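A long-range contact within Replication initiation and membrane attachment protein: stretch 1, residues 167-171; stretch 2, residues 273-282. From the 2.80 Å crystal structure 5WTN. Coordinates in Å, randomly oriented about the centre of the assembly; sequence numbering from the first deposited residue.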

# COMPACT_ATOMS: atom_id res chain seq x y z
N ALA A 167 3.73 -3.15 -35.71
CA ALA A 167 5.17 -3.00 -35.49
C ALA A 167 5.84 -2.45 -36.74
O ALA A 167 5.61 -2.95 -37.85
N VAL A 168 6.66 -1.42 -36.58
CA VAL A 168 7.39 -0.88 -37.73
C VAL A 168 8.83 -0.59 -37.36
O VAL A 168 9.12 -0.21 -36.22
N PRO A 169 9.74 -0.78 -38.32
CA PRO A 169 11.15 -0.41 -38.12
C PRO A 169 11.34 1.10 -37.92
O PRO A 169 10.68 1.89 -38.60
N ALA A 170 12.22 1.47 -36.99
CA ALA A 170 12.60 2.87 -36.75
C ALA A 170 13.83 3.26 -37.58
O ALA A 170 14.17 2.56 -38.55
N GLU A 171 14.46 4.38 -37.26
CA GLU A 171 15.76 4.71 -37.87
C GLU A 171 16.90 4.67 -36.85
O GLU A 171 17.10 5.61 -36.08
N TRP A 273 18.12 -12.28 -37.40
CA TRP A 273 17.51 -12.08 -38.71
C TRP A 273 17.08 -10.63 -38.91
O TRP A 273 17.28 -10.06 -39.98
N TYR A 274 16.53 -10.02 -37.87
CA TYR A 274 16.03 -8.66 -37.99
C TYR A 274 17.18 -7.67 -38.18
O TYR A 274 17.07 -6.75 -38.98
N GLU A 275 18.28 -7.88 -37.45
CA GLU A 275 19.47 -7.05 -37.61
C GLU A 275 19.99 -7.04 -39.05
O GLU A 275 20.47 -6.02 -39.53
N LEU A 276 19.91 -8.18 -39.74
CA LEU A 276 20.35 -8.22 -41.14
C LEU A 276 19.38 -7.48 -42.06
O LEU A 276 19.79 -6.67 -42.89
N GLU A 277 18.09 -7.77 -41.89
CA GLU A 277 17.06 -7.22 -42.75
C GLU A 277 16.99 -5.69 -42.71
O GLU A 277 17.00 -5.04 -43.76
N HIS A 278 16.82 -5.13 -41.52
CA HIS A 278 16.71 -3.68 -41.38
C HIS A 278 17.92 -2.89 -40.85
O HIS A 278 17.83 -1.68 -40.66
N GLY A 279 19.04 -3.57 -40.58
CA GLY A 279 20.24 -2.91 -40.09
C GLY A 279 20.23 -2.45 -38.63
O GLY A 279 20.56 -1.29 -38.35
N GLY A 280 19.85 -3.34 -37.72
CA GLY A 280 19.93 -3.09 -36.28
C GLY A 280 19.17 -1.90 -35.71
O GLY A 280 19.58 -1.34 -34.68
N VAL A 281 18.06 -1.52 -36.33
CA VAL A 281 17.31 -0.33 -35.90
C VAL A 281 16.23 -0.51 -34.80
O VAL A 281 15.80 0.48 -34.18
N GLU A 282 15.83 -1.77 -34.54
CA GLU A 282 14.78 -2.18 -33.57
C GLU A 282 13.35 -1.85 -34.00
O GLU A 282 13.11 -0.80 -34.59

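The contact joins the end of strand 167-169 and the loop residue after it to the helix containing Tyr274 and the turn that leads on to Val281 and Glu282. It is small, burying 248 Å² in total, and most of it is built round Pro169, Val281 and Ala170. Pro169 is the most heavily covered residue. Its CA-to-CB bond runs sideways to the other stretch, yet the ring, puckered C-gamma exo, reaches three side chains of stretch 2. The CG atom of Pro169 lies 4.0 Å from the centroid of the His278 ring and only 4° off its normal, a CH-pi contact in which the proline methylene sits almost centrally over one face of the imidazole. His278 adopts an m rotamer (chi1 -47°, chi2 -75°), with its CB pointing toward the strand. Pro169 CG also approaches Tyr274 OH at 3.3 Å and Tyr274 CZ at 4.3 Å, meeting this ring obliquely. Tyr274 is buried; its CA-to-CB bond points toward stretch 1, and in the t rotamer (chi1 -166°) the hydroxyl lies beside the proline ring.

Val281 forms the second centre. After the two glycines with positive phi, its side chain points toward stretch 1 in the m rotamer (chi1 -54°). This places CG2 of Val281 4.2 Å from CB of Pro169 and 3.4 Å from the carbonyl O of Ala170, while its CG1 comes within 4.3 Å of the backbone C of Glu171. Ala170 meets the valine side chain through its carbonyl O, while its CB, directed sideways, lies 4.1 Å from Val281 O and 4.0 Å from Glu282 O.

The polar component is backbone-based: Ala170 N donates a weak hydrogen bond to Glu282 O, 3.4 Å long but nearly straight at 162°. The charged side chains add little. Glu282 (m, chi1 -66°) starts sideways and leads away, its OE1 hydrogen-bonded elsewhere in the structure, and the CB of Glu171 (t, chi1 -156°) points away from stretch 2. No salt bridge joins the stretches; the contact rests on van der Waals packing, the CH-pi contact and one weak hydrogen bond.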

# COMPACT_ATOMS: atom_id res chain seq x y z
CB ALA A 167 5.79 -4.34 -35.10
CB VAL A 168 6.73 0.39 -38.27
CG1 VAL A 168 5.40 0.06 -38.93
CG2 VAL A 168 6.53 1.39 -37.15
CB PRO A 169 11.80 -0.85 -39.43
CG PRO A 169 10.94 -1.99 -39.90
CD PRO A 169 9.55 -1.58 -39.54
CB ALA A 170 12.87 3.09 -35.26
CB GLU A 171 15.71 6.06 -38.60
CG GLU A 171 16.77 6.21 -39.72
CD GLU A 171 18.15 6.62 -39.21
OE1 GLU A 171 18.23 7.28 -38.15
OE2 GLU A 171 19.15 6.28 -39.88
CB TRP A 273 16.30 -13.01 -38.83
CG TRP A 273 15.59 -13.00 -40.16
CD1 TRP A 273 15.75 -13.89 -41.18
CD2 TRP A 273 14.57 -12.07 -40.59
NE1 TRP A 273 14.91 -13.56 -42.23
CE2 TRP A 273 14.18 -12.46 -41.89
CE3 TRP A 273 13.96 -10.96 -40.01
CZ2 TRP A 273 13.20 -11.76 -42.61
CZ3 TRP A 273 13.00 -10.27 -40.72
CH2 TRP A 273 12.62 -10.68 -42.01
CB TYR A 274 15.19 -8.29 -36.77
CG TYR A 274 14.36 -7.03 -36.92
CD1 TYR A 274 14.79 -5.82 -36.37
CD2 TYR A 274 13.14 -7.05 -37.58
CE1 TYR A 274 14.02 -4.67 -36.48
CE2 TYR A 274 12.36 -5.91 -37.70
CZ TYR A 274 12.81 -4.72 -37.14
OH TYR A 274 12.05 -3.58 -37.25
CB GLU A 275 20.57 -7.48 -36.65
CG GLU A 275 20.20 -7.39 -35.18
CD GLU A 275 21.22 -8.08 -34.28
OE1 GLU A 275 22.32 -8.43 -34.79
OE2 GLU A 275 20.92 -8.28 -33.07
CB LEU A 276 20.54 -9.65 -41.64
CG LEU A 276 21.64 -10.47 -40.96
CD1 LEU A 276 22.00 -11.70 -41.79
CD2 LEU A 276 22.87 -9.60 -40.68
CB GLU A 277 15.70 -7.79 -42.35
CG GLU A 277 14.57 -7.44 -43.30
CD GLU A 277 14.44 -8.45 -44.43
OE1 GLU A 277 13.42 -8.41 -45.17
OE2 GLU A 277 15.35 -9.30 -44.57
CB HIS A 278 15.40 -3.34 -40.65
CG HIS A 278 14.22 -4.07 -41.20
ND1 HIS A 278 13.61 -3.73 -42.39
CD2 HIS A 278 13.54 -5.14 -40.73
CE1 HIS A 278 12.61 -4.55 -42.62
NE2 HIS A 278 12.54 -5.42 -41.63
CB VAL A 281 16.70 0.41 -37.13
CG1 VAL A 281 17.79 0.72 -38.15
CG2 VAL A 281 15.58 -0.43 -37.76
CB GLU A 282 15.00 -1.55 -32.19
CG GLU A 282 16.22 -1.98 -31.43
CD GLU A 282 16.20 -1.46 -29.99
OE1 GLU A 282 15.84 -2.26 -29.08
OE2 GLU A 282 16.51 -0.26 -29.78